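Local coordinates for protein designed CISK-PX domain (PDB 4OXW) that is a computationally designed CISK PX domain that probably keeps the PX fold and may bind phosphoinositides, as natural PX domains do, at residues P13-E18 / K83-L88; K24-K29 / Q79-R84; Y28-K33 / V108-A113. All blocks are in the same frame, centred on the assembly; numbering follows the deposited sequence.

Contact 1: residues P13-E18 / K83-L88; sequences PDFEKE and KRKQGL
Lys85 of helix 78-96 reaches across to Pro13, Asp14 and Phe15 of strand 9-18. This strand is an edge of the three-stranded antiparallel sheet of the PX fold, and the helix packs over one face of that sheet. The polar part is a single hydrogen bond. Lys85 NZ donates a hydrogen bond to Pro13 O, at 3.1 Å. The bond is not aimed at a lone pair: the ammonium stands above the carbonyl plane, 46° out of it. The same NZ makes a salt bridge to Glu82, one helical turn earlier, so the lysine end is shared between its own helix and the strand. Asp14 OD1 stays 5.0 Å from Lys85 NZ. This is too far for a salt bridge, though the opposite charges probably attract weakly.

The apolar part is made by the aliphatic chain of the lysine. CG lies anti to the backbone N (chi1 -180°), and the chain bends at chi3 (62°), which turns its end to Pro13 O. CD then lies against the Asp14 backbone, 3.8 Å from Asp14 C. Phe15 points toward the helix, and its ring also touches Leu81, Glu82 and Tyr28. The strand and helix axes pass 9.0 Å apart. Lys85 CD meets the Phe15 ring obliquely, 4.3 Å from Phe15 CD2.

Contact 2: residues K24-K29 / Q79-R84; sequences KHVMYK and QILEKR. With SO4 (sulfate ion), chain B.
Beside the probable phosphoinositide pocket of this PX domain, Val26 and Tyr28 of strand 25-34 meet Leu81 and Arg84 of helix 78-96. The apolar contact is tip to tip: Val26 CG2 and Leu81 CD1 are 3.9 Å apart. Leu81 CD2 turns to the tyrosine hydroxyl, 3.6 Å from Tyr28 OH. Tyr28 CG stands beside the backbone N (chi1 -63°), which sends the ring and its hydroxyl toward the helix.

There the side chain of Arg84 crosses the tyrosine at about a right angle, with ring and guanidinium planes 68° apart. Arg84 CD is 3.1 Å from Tyr28 OH, a close packing contact. No direct hydrogen bond joins the two residues. A water bridges them instead, 2.7 Å from Tyr28 OH. It accepts a hydrogen bond from Arg84 NH1, at 2.9 Å. It lies in plane at the edge of both flat groups. Arg84 NH2 is held by Pro68 O, and Tyr45 makes a cation-pi contact with the guanidinium.

A sulfate, probably from the crystallisation liquor, sits nearby. His25 ND1 gives it a weak hydrogen bond, 3.4 Å to O2. Arg44 NH2 and Ser46 N bind it as well. Both belong to the RRYSDF segment. Sulfate there, with Arg84 against Tyr45, is consistent with the basic site that receives the lipid phosphate in PX domains.

Contact 3: residues Y28-K33 / V108-A113; sequences YKIKVK and VSFLQA
Ile30 and Val32 of strand 25-34 meet Phe110 and Leu111 of helix 105-112 mainly through carbon, with no hydrogen bond across. Ile30 CD1 comes obliquely to the Phe110 ring and lies 3.6 Å from CE2. The two side chains cross at about a right angle. The other branch of Ile30 serves the leucine: CG2 is 4.1 Å from Leu111 CD2. That methyl is shared, because Val32 CG2 also lies 4.2 Å from Leu111 CD2. Val32 CG2 touches the backbone too, 3.9 Å from Leu111 O. All four residues are buried.

The torsions split the work. In Ile30, CG1 stands beside the backbone N (chi1 -47°) and carries CD1 to the ring, while CG2 is anti to that N and goes to the leucine. Phe110 has CG anti to its own N (chi1 -174°), and its ring reaches the strand although its first bond does not point straight there.

This is part of the hydrophobic core of the PX fold, where the C-terminal helix closes over the antiparallel sheet. The strand and helix segment axes make 107° between their N-to-C directions and come within 10.0 Å.

Neighbours hold the backbone carbonyls of Phe110 and Leu111. Leu111 O accepts a hydrogen bond from Trp39 NE1, and Phe110 O accepts one from Arg43 NH2. Both donors lie on strand 37-44, a sheet neighbour of strand 25-34. Phe48 meets the Phe110 ring edge-to-face and also touches Ile30. Leu51 of the same helix, 45-58, also packs on Phe110, and Val96 of helix 78-96 packs on Leu111.

Overall arrangement
Contacts 1 and 2 share helix 78-96, which lies over two neighbouring strands of the sheet. Their centres are only 4 Å apart, and backbone pairing between strands 9-18 and 25-34 joins them directly. Contact 1 is at the surface and rests on one lysine. Contact 2 is partly buried and mixes apolar contact with a water bridge. Contact 3 is buried, with no hydrogen bond across its segments. It uses strand 25-34 again, about 16 Å from contact 2 between centres, but meets helix 105-112 instead. The middle strand of the sheet thus carries two helices, and polar chemistry gives way to carbon packing from contact 1 to contact 3.

Contact 1: residues P13-E18 / K83-L88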
loop_
_atom_site.group_PDB
_atom_site.type_symbol
_atom_site.label_atom_id
_atom_site.label_comp_id
_atom_site.label_asym_id
_atom_site.label_seq_id
_atom_site.Cartn_x
_atom_site.Cartn_y
_atom_site.Cartn_z
ATOM N N PRO A 13 -0.160 -10.142 -0.027
ATOM C CA PRO A 13 -0.114 -11.444 -0.707
ATOM C C PRO A 13 -0.615 -11.391 -2.142
ATOM O O PRO A 13 -0.108 -12.124 -3.010
ATOM C CB PRO A 13 -1.026 -12.314 0.169
ATOM C CG PRO A 13 -1.858 -11.362 0.964
ATOM C CD PRO A 13 -0.950 -10.196 1.208
ATOM N N ASP A 14 -1.586 -10.523 -2.404
ATOM C CA ASP A 14 -2.229 -10.483 -3.712
ATOM C C ASP A 14 -2.725 -9.120 -4.086
ATOM O O ASP A 14 -2.955 -8.275 -3.205
ATOM C CB ASP A 14 -3.474 -11.356 -3.719
ATOM C CG ASP A 14 -3.226 -12.731 -3.212
ATOM O OD1 ASP A 14 -2.646 -13.536 -3.972
ATOM O OD2 ASP A 14 -3.630 -12.996 -2.062
ATOM N N PHE A 15 -2.925 -8.936 -5.390
ATOM C CA PHE A 15 -3.753 -7.870 -5.931
ATOM C C PHE A 15 -5.044 -8.480 -6.511
ATOM O O PHE A 15 -5.131 -9.705 -6.772
ATOM C CB PHE A 15 -2.991 -7.051 -6.964
ATOM C CG PHE A 15 -2.625 -7.787 -8.185
ATOM C CD1 PHE A 15 -3.569 -8.073 -9.138
ATOM C CD2 PHE A 15 -1.333 -8.224 -8.384
ATOM C CE1 PHE A 15 -3.219 -8.788 -10.283
ATOM C CE2 PHE A 15 -0.979 -8.904 -9.521
ATOM C CZ PHE A 15 -1.926 -9.209 -10.462
ATOM N N GLU A 16 -6.056 -7.645 -6.661
ATOM C CA GLU A 16 -7.362 -8.083 -7.136
ATOM C C GLU A 16 -7.916 -6.990 -8.029
ATOM O O GLU A 16 -7.716 -5.801 -7.773
ATOM C CB GLU A 16 -8.308 -8.280 -5.956
ATOM C CG GLU A 16 -7.890 -9.438 -5.067
ATOM C CD GLU A 16 -8.749 -9.620 -3.843
ATOM O OE1 GLU A 16 -9.807 -8.957 -3.747
ATOM O OE2 GLU A 16 -8.349 -10.440 -2.981
ATOM N N LYS A 17 -8.637 -7.373 -9.071
ATOM C CA LYS A 17 -9.261 -6.377 -9.943
ATOM C C LYS A 17 -10.737 -6.337 -9.678
ATOM O O LYS A 17 -11.404 -7.356 -9.775
ATOM C CB LYS A 17 -8.999 -6.689 -11.405
ATOM C CG LYS A 17 -7.570 -7.123 -11.684
ATOM C CD LYS A 17 -7.185 -6.894 -13.139
ATOM C CE LYS A 17 -5.914 -7.643 -13.508
ATOM N NZ LYS A 17 -5.349 -7.244 -14.831
ATOM N N GLU A 18 -11.234 -5.158 -9.331
ATOM C CA GLU A 18 -12.608 -4.989 -8.895
ATOM C C GLU A 18 -13.246 -3.964 -9.808
ATOM O O GLU A 18 -12.553 -3.136 -10.407
ATOM C CB GLU A 18 -12.658 -4.494 -7.439
ATOM C CG GLU A 18 -11.659 -5.174 -6.505
ATOM C CD GLU A 18 -11.724 -4.648 -5.080
ATOM O OE1 GLU A 18 -10.810 -4.952 -4.275
ATOM O OE2 GLU A 18 -12.699 -3.931 -4.763
ATOM N N LYS A 83 5.283 -6.722 -9.925
ATOM C CA LYS A 83 6.413 -5.909 -9.469
ATOM C C LYS A 83 5.945 -4.746 -8.612
ATOM O O LYS A 83 6.587 -4.460 -7.595
ATOM C CB LYS A 83 7.208 -5.357 -10.647
ATOM C CG LYS A 83 8.379 -4.486 -10.190
ATOM C CD LYS A 83 9.092 -3.784 -11.356
ATOM C CE LYS A 83 10.255 -2.925 -10.874
ATOM N NZ LYS A 83 11.050 -2.400 -12.029
ATOM N N ARG A 84 4.845 -4.098 -8.995
ATOM C CA ARG A 84 4.272 -3.028 -8.153
ATOM C C ARG A 84 3.825 -3.596 -6.778
ATOM O O ARG A 84 4.087 -2.991 -5.763
ATOM C CB ARG A 84 3.101 -2.362 -8.846
ATOM C CG ARG A 84 2.408 -1.315 -8.016
ATOM C CD ARG A 84 1.399 -0.515 -8.804
ATOM N NE ARG A 84 1.980 0.663 -9.453
ATOM C CZ ARG A 84 1.269 1.571 -10.117
ATOM N NH1 ARG A 84 -0.023 1.435 -10.256
ATOM N NH2 ARG A 84 1.845 2.676 -10.598
ATOM N N LYS A 85 3.162 -4.740 -6.783
ATOM C CA LYS A 85 2.753 -5.400 -5.531
ATOM C C LYS A 85 3.961 -5.555 -4.613
ATOM O O LYS A 85 3.920 -5.211 -3.394
ATOM C CB LYS A 85 2.124 -6.759 -5.822
ATOM C CG LYS A 85 1.697 -7.435 -4.521
ATOM C CD LYS A 85 0.962 -8.750 -4.779
ATOM C CE LYS A 85 1.924 -9.683 -5.496
ATOM N NZ LYS A 85 1.367 -11.063 -5.574
ATOM N N GLN A 86 5.049 -6.108 -5.147
ATOM C CA GLN A 86 6.253 -6.333 -4.374
ATOM C C GLN A 86 6.848 -5.054 -3.807
ATOM O O GLN A 86 7.263 -4.988 -2.655
ATOM C CB GLN A 86 7.288 -7.002 -5.248
ATOM C CG GLN A 86 6.867 -8.338 -5.784
ATOM C CD GLN A 86 7.881 -8.890 -6.785
ATOM O OE1 GLN A 86 9.060 -8.486 -6.787
ATOM N NE2 GLN A 86 7.429 -9.809 -7.648
ATOM N N GLY A 87 6.845 -4.021 -4.639
ATOM C CA GLY A 87 7.373 -2.719 -4.199
ATOM C C GLY A 87 6.526 -2.056 -3.163
ATOM O O GLY A 87 7.047 -1.429 -2.214
ATOM N N LEU A 88 5.204 -2.142 -3.326
ATOM C CA LEU A 88 4.281 -1.558 -2.336
ATOM C C LEU A 88 4.370 -2.312 -1.017
ATOM O O LEU A 88 4.256 -1.725 0.043
ATOM C CB LEU A 88 2.845 -1.624 -2.845
ATOM C CG LEU A 88 2.520 -0.671 -4.004
ATOM C CD1 LEU A 88 1.107 -0.880 -4.499
ATOM C CD2 LEU A 88 2.663 0.795 -3.580
#

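Contact 2: residues K24-K29 / Q79-R84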
loop_
_atom_site.group_PDB
_atom_site.type_symbol
_atom_site.label_atom_id
_atom_site.label_comp_id
_atom_site.label_asym_id
_atom_site.label_seq_id
_atom_site.Cartn_x
_atom_site.Cartn_y
_atom_site.Cartn_z
ATOM N N LYS A 24 -11.827 -1.015 -14.714
ATOM C CA LYS A 24 -10.880 -1.949 -14.119
ATOM C C LYS A 24 -10.005 -1.133 -13.190
ATOM O O LYS A 24 -9.265 -0.290 -13.662
ATOM C CB LYS A 24 -10.009 -2.640 -15.178
ATOM C CG LYS A 24 -10.630 -3.888 -15.786
ATOM C CD LYS A 24 -10.945 -4.935 -14.724
ATOM C CE LYS A 24 -12.287 -5.603 -14.985
ATOM N NZ LYS A 24 -12.941 -6.074 -13.732
ATOM N N HIS A 25 -10.140 -1.335 -11.880
ATOM C CA HIS A 25 -9.186 -0.776 -10.908
ATOM C C HIS A 25 -8.535 -1.963 -10.200
ATOM O O HIS A 25 -9.125 -3.053 -10.112
ATOM C CB HIS A 25 -9.864 0.168 -9.891
ATOM C CG HIS A 25 -10.370 1.441 -10.503
ATOM N ND1 HIS A 25 -9.537 2.486 -10.851
ATOM C CD2 HIS A 25 -11.623 1.826 -10.858
ATOM C CE1 HIS A 25 -10.256 3.462 -11.387
ATOM N NE2 HIS A 25 -11.523 3.083 -11.410
ATOM N N VAL A 26 -7.314 -1.757 -9.708
ATOM C CA VAL A 26 -6.561 -2.824 -9.073
ATOM C C VAL A 26 -6.411 -2.394 -7.613
ATOM O O VAL A 26 -6.026 -1.262 -7.336
ATOM C CB VAL A 26 -5.176 -2.964 -9.684
ATOM C CG1 VAL A 26 -4.282 -3.907 -8.891
ATOM C CG2 VAL A 26 -5.251 -3.429 -11.135
ATOM N N MET A 27 -6.766 -3.303 -6.735
ATOM C CA MET A 27 -6.588 -3.132 -5.302
ATOM C C MET A 27 -5.618 -4.159 -4.769
ATOM O O MET A 27 -5.528 -5.276 -5.261
ATOM C CB MET A 27 -7.915 -3.254 -4.595
ATOM C CG MET A 27 -8.909 -2.211 -5.050
ATOM S SD MET A 27 -9.636 -1.364 -3.649
ATOM C CE MET A 27 -10.842 -0.384 -4.553
ATOM N N TYR A 28 -4.861 -3.755 -3.756
ATOM C CA TYR A 28 -3.829 -4.578 -3.147
ATOM C C TYR A 28 -4.351 -4.980 -1.789
ATOM O O TYR A 28 -4.832 -4.130 -1.052
ATOM C CB TYR A 28 -2.462 -3.809 -3.032
ATOM C CG TYR A 28 -1.945 -3.467 -4.427
ATOM C CD1 TYR A 28 -1.165 -4.367 -5.140
ATOM C CD2 TYR A 28 -2.325 -2.306 -5.059
ATOM C CE1 TYR A 28 -0.761 -4.121 -6.438
ATOM C CE2 TYR A 28 -1.919 -2.027 -6.364
ATOM C CZ TYR A 28 -1.162 -2.972 -7.080
ATOM O OH TYR A 28 -0.734 -2.756 -8.407
ATOM N N LYS A 29 -4.319 -6.279 -1.502
ATOM C CA LYS A 29 -4.774 -6.795 -0.226
ATOM C C LYS A 29 -3.622 -6.750 0.777
ATOM O O LYS A 29 -2.638 -7.468 0.629
ATOM C CB LYS A 29 -5.262 -8.237 -0.417
ATOM C CG LYS A 29 -5.674 -8.879 0.877
ATOM C CD LYS A 29 -6.128 -10.314 0.684
ATOM C CE LYS A 29 -6.728 -10.831 1.992
ATOM N NZ LYS A 29 -7.114 -12.280 1.893
ATOM N N GLN A 79 2.537 -8.602 -15.255
ATOM C CA GLN A 79 3.896 -8.643 -14.868
ATOM C C GLN A 79 4.250 -7.314 -14.149
ATOM O O GLN A 79 4.944 -7.315 -13.119
ATOM C CB GLN A 79 4.777 -8.883 -16.077
ATOM C CG GLN A 79 6.164 -8.314 -16.001
ATOM C CD GLN A 79 6.816 -8.307 -17.374
ATOM O OE1 GLN A 79 7.669 -9.148 -17.665
ATOM N NE2 GLN A 79 6.384 -7.377 -18.244
ATOM N N ILE A 80 3.736 -6.222 -14.701
ATOM C CA ILE A 80 3.892 -4.879 -14.054
ATOM C C ILE A 80 3.222 -4.866 -12.664
ATOM O O ILE A 80 3.783 -4.360 -11.684
ATOM C CB ILE A 80 3.275 -3.788 -14.949
ATOM C CG1 ILE A 80 4.207 -3.525 -16.139
ATOM C CG2 ILE A 80 2.994 -2.515 -14.172
ATOM C CD1 ILE A 80 3.622 -2.525 -17.117
ATOM N N LEU A 81 2.027 -5.423 -12.586
ATOM C CA LEU A 81 1.300 -5.509 -11.298
ATOM C C LEU A 81 2.025 -6.376 -10.266
ATOM O O LEU A 81 2.062 -6.026 -9.083
ATOM C CB LEU A 81 -0.143 -5.969 -11.494
ATOM C CG LEU A 81 -1.093 -5.134 -12.352
ATOM C CD1 LEU A 81 -2.470 -5.718 -12.557
ATOM C CD2 LEU A 81 -1.157 -3.698 -11.818
ATOM N N GLU A 82 2.643 -7.500 -10.662
ATOM C CA GLU A 82 3.388 -8.253 -9.690
ATOM C C GLU A 82 4.564 -7.483 -9.086
ATOM O O GLU A 82 4.826 -7.581 -7.893
ATOM C CB GLU A 82 3.949 -9.551 -10.277
ATOM C CG GLU A 82 2.919 -10.570 -10.700
ATOM C CD GLU A 82 2.078 -11.148 -9.577
ATOM O OE1 GLU A 82 2.430 -11.018 -8.386
ATOM O OE2 GLU A 82 0.997 -11.671 -9.918
ATOM N N LYS A 83 5.283 -6.722 -9.925
ATOM C CA LYS A 83 6.413 -5.909 -9.469
ATOM C C LYS A 83 5.945 -4.746 -8.612
ATOM O O LYS A 83 6.587 -4.460 -7.595
ATOM C CB LYS A 83 7.208 -5.357 -10.647
ATOM C CG LYS A 83 8.379 -4.486 -10.190
ATOM C CD LYS A 83 9.092 -3.784 -11.356
ATOM C CE LYS A 83 10.255 -2.925 -10.874
ATOM N NZ LYS A 83 11.050 -2.400 -12.029
ATOM N N ARG A 84 4.845 -4.098 -8.995
ATOM C CA ARG A 84 4.272 -3.028 -8.153
ATOM C C ARG A 84 3.825 -3.596 -6.778
ATOM O O ARG A 84 4.087 -2.991 -5.763
ATOM C CB ARG A 84 3.101 -2.362 -8.846
ATOM C CG ARG A 84 2.408 -1.315 -8.016
ATOM C CD ARG A 84 1.399 -0.515 -8.804
ATOM N NE ARG A 84 1.980 0.663 -9.453
ATOM C CZ ARG A 84 1.269 1.571 -10.117
ATOM N NH1 ARG A 84 -0.023 1.435 -10.256
ATOM N NH2 ARG A 84 1.845 2.676 -10.598
HETATM S S SO4 B . -4.975 3.506 -9.304
HETATM O O1 SO4 B . -4.243 2.281 -9.780
HETATM O O2 SO4 B . -6.337 3.310 -9.893
HETATM O O3 SO4 B . -4.965 3.818 -7.858
HETATM O O4 SO4 B . -4.254 4.644 -9.891
HETATM O O HOH W 1 -1.990 -0.644 -9.570
#

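Contact 3: residues Y28-K33 / V108-A113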
loop_
_atom_site.group_PDB
_atom_site.type_symbol
_atom_site.label_atom_id
_atom_site.label_comp_id
_atom_site.label_asym_id
_atom_site.label_seq_id
_atom_site.Cartn_x
_atom_site.Cartn_y
_atom_site.Cartn_z
ATOM N N TYR A 28 -4.861 -3.755 -3.756
ATOM C CA TYR A 28 -3.829 -4.578 -3.147
ATOM C C TYR A 28 -4.351 -4.980 -1.789
ATOM O O TYR A 28 -4.832 -4.130 -1.052
ATOM C CB TYR A 28 -2.462 -3.809 -3.032
ATOM C CG TYR A 28 -1.945 -3.467 -4.427
ATOM C CD1 TYR A 28 -1.165 -4.367 -5.140
ATOM C CD2 TYR A 28 -2.325 -2.306 -5.059
ATOM C CE1 TYR A 28 -0.761 -4.121 -6.438
ATOM C CE2 TYR A 28 -1.919 -2.027 -6.364
ATOM C CZ TYR A 28 -1.162 -2.972 -7.080
ATOM O OH TYR A 28 -0.734 -2.756 -8.407
ATOM N N LYS A 29 -4.319 -6.279 -1.502
ATOM C CA LYS A 29 -4.774 -6.795 -0.226
ATOM C C LYS A 29 -3.622 -6.750 0.777
ATOM O O LYS A 29 -2.638 -7.468 0.629
ATOM C CB LYS A 29 -5.262 -8.237 -0.417
ATOM C CG LYS A 29 -5.674 -8.879 0.877
ATOM C CD LYS A 29 -6.128 -10.314 0.684
ATOM C CE LYS A 29 -6.728 -10.831 1.992
ATOM N NZ LYS A 29 -7.114 -12.280 1.893
ATOM N N ILE A 30 -3.722 -5.868 1.772
ATOM C CA ILE A 30 -2.708 -5.771 2.818
ATOM C C ILE A 30 -3.176 -6.615 4.037
ATOM O O ILE A 30 -4.238 -6.338 4.622
ATOM C CB ILE A 30 -2.462 -4.339 3.272
ATOM C CG1 ILE A 30 -2.290 -3.384 2.060
ATOM C CG2 ILE A 30 -1.266 -4.286 4.238
ATOM C CD1 ILE A 30 -2.211 -1.926 2.448
ATOM N N LYS A 31 -2.395 -7.625 4.377
ATOM C CA LYS A 31 -2.627 -8.457 5.580
ATOM C C LYS A 31 -1.847 -7.826 6.733
ATOM O O LYS A 31 -0.662 -7.502 6.594
ATOM C CB LYS A 31 -2.170 -9.913 5.343
ATOM C CG LYS A 31 -3.135 -10.700 4.459
ATOM C CD LYS A 31 -2.710 -12.152 4.244
ATOM C CE LYS A 31 -2.128 -12.819 5.487
ATOM N NZ LYS A 31 -1.815 -14.260 5.212
ATOM N N VAL A 32 -2.539 -7.579 7.848
ATOM C CA VAL A 32 -1.987 -6.837 8.966
ATOM C C VAL A 32 -2.104 -7.758 10.184
ATOM O O VAL A 32 -3.143 -8.341 10.401
ATOM C CB VAL A 32 -2.740 -5.537 9.220
ATOM C CG1 VAL A 32 -2.102 -4.751 10.369
ATOM C CG2 VAL A 32 -2.816 -4.685 7.965
ATOM N N LYS A 33 -0.991 -7.962 10.891
ATOM C CA LYS A 33 -0.968 -8.767 12.131
ATOM C C LYS A 33 -0.422 -7.949 13.284
ATOM O O LYS A 33 0.531 -7.170 13.143
ATOM C CB LYS A 33 -0.093 -9.991 11.899
ATOM C CG LYS A 33 -0.706 -10.926 10.899
ATOM C CD LYS A 33 0.317 -11.816 10.235
ATOM C CE LYS A 33 0.704 -12.994 11.111
ATOM N NZ LYS A 33 1.178 -14.129 10.264
ATOM N N VAL A 108 -2.285 4.537 10.833
ATOM C CA VAL A 108 -3.261 3.741 11.540
ATOM C C VAL A 108 -4.558 3.624 10.726
ATOM O O VAL A 108 -5.101 2.528 10.566
ATOM C CB VAL A 108 -3.538 4.346 12.941
ATOM C CG1 VAL A 108 -4.730 3.690 13.609
ATOM C CG2 VAL A 108 -2.287 4.174 13.804
ATOM N N SER A 109 -4.987 4.736 10.167
ATOM C CA SER A 109 -6.177 4.745 9.328
ATOM C C SER A 109 -5.954 3.885 8.049
ATOM O O SER A 109 -6.801 2.994 7.698
ATOM C CB SER A 109 -6.551 6.174 8.968
ATOM O OG SER A 109 -7.625 6.189 8.011
ATOM N N PHE A 110 -4.805 4.107 7.413
ATOM C CA PHE A 110 -4.459 3.389 6.167
ATOM C C PHE A 110 -4.567 1.902 6.382
ATOM O O PHE A 110 -5.060 1.159 5.527
ATOM C CB PHE A 110 -3.076 3.782 5.689
ATOM C CG PHE A 110 -2.717 3.198 4.349
ATOM C CD1 PHE A 110 -3.173 3.795 3.189
ATOM C CD2 PHE A 110 -1.883 2.078 4.260
ATOM C CE1 PHE A 110 -2.835 3.283 1.959
ATOM C CE2 PHE A 110 -1.501 1.584 3.023
ATOM C CZ PHE A 110 -1.983 2.200 1.873
ATOM N N LEU A 111 -4.133 1.444 7.561
ATOM C CA LEU A 111 -4.059 0.038 7.840
ATOM C C LEU A 111 -5.227 -0.569 8.607
ATOM O O LEU A 111 -5.234 -1.783 8.860
ATOM C CB LEU A 111 -2.766 -0.249 8.621
ATOM C CG LEU A 111 -1.485 -0.024 7.858
ATOM C CD1 LEU A 111 -0.353 -0.295 8.833
ATOM C CD2 LEU A 111 -1.426 -0.968 6.642
ATOM N N GLN A 112 -6.204 0.264 8.957
ATOM C CA GLN A 112 -7.368 -0.272 9.671
ATOM C C GLN A 112 -8.732 0.055 9.063
ATOM O O GLN A 112 -9.676 -0.681 9.276
ATOM C CB GLN A 112 -7.318 0.105 11.152
ATOM C CG GLN A 112 -6.050 -0.300 11.866
ATOM C CD GLN A 112 -6.056 0.008 13.376
ATOM O OE1 GLN A 112 -7.053 0.482 13.941
ATOM N NE2 GLN A 112 -4.926 -0.240 14.024
ATOM N N ALA A 113 -8.831 1.152 8.328
ATOM C CA ALA A 113 -10.114 1.691 7.869
ATOM C C ALA A 113 -10.830 0.756 6.896
ATOM O O ALA A 113 -11.470 -0.218 7.297
ATOM C CB ALA A 113 -9.892 3.038 7.209
#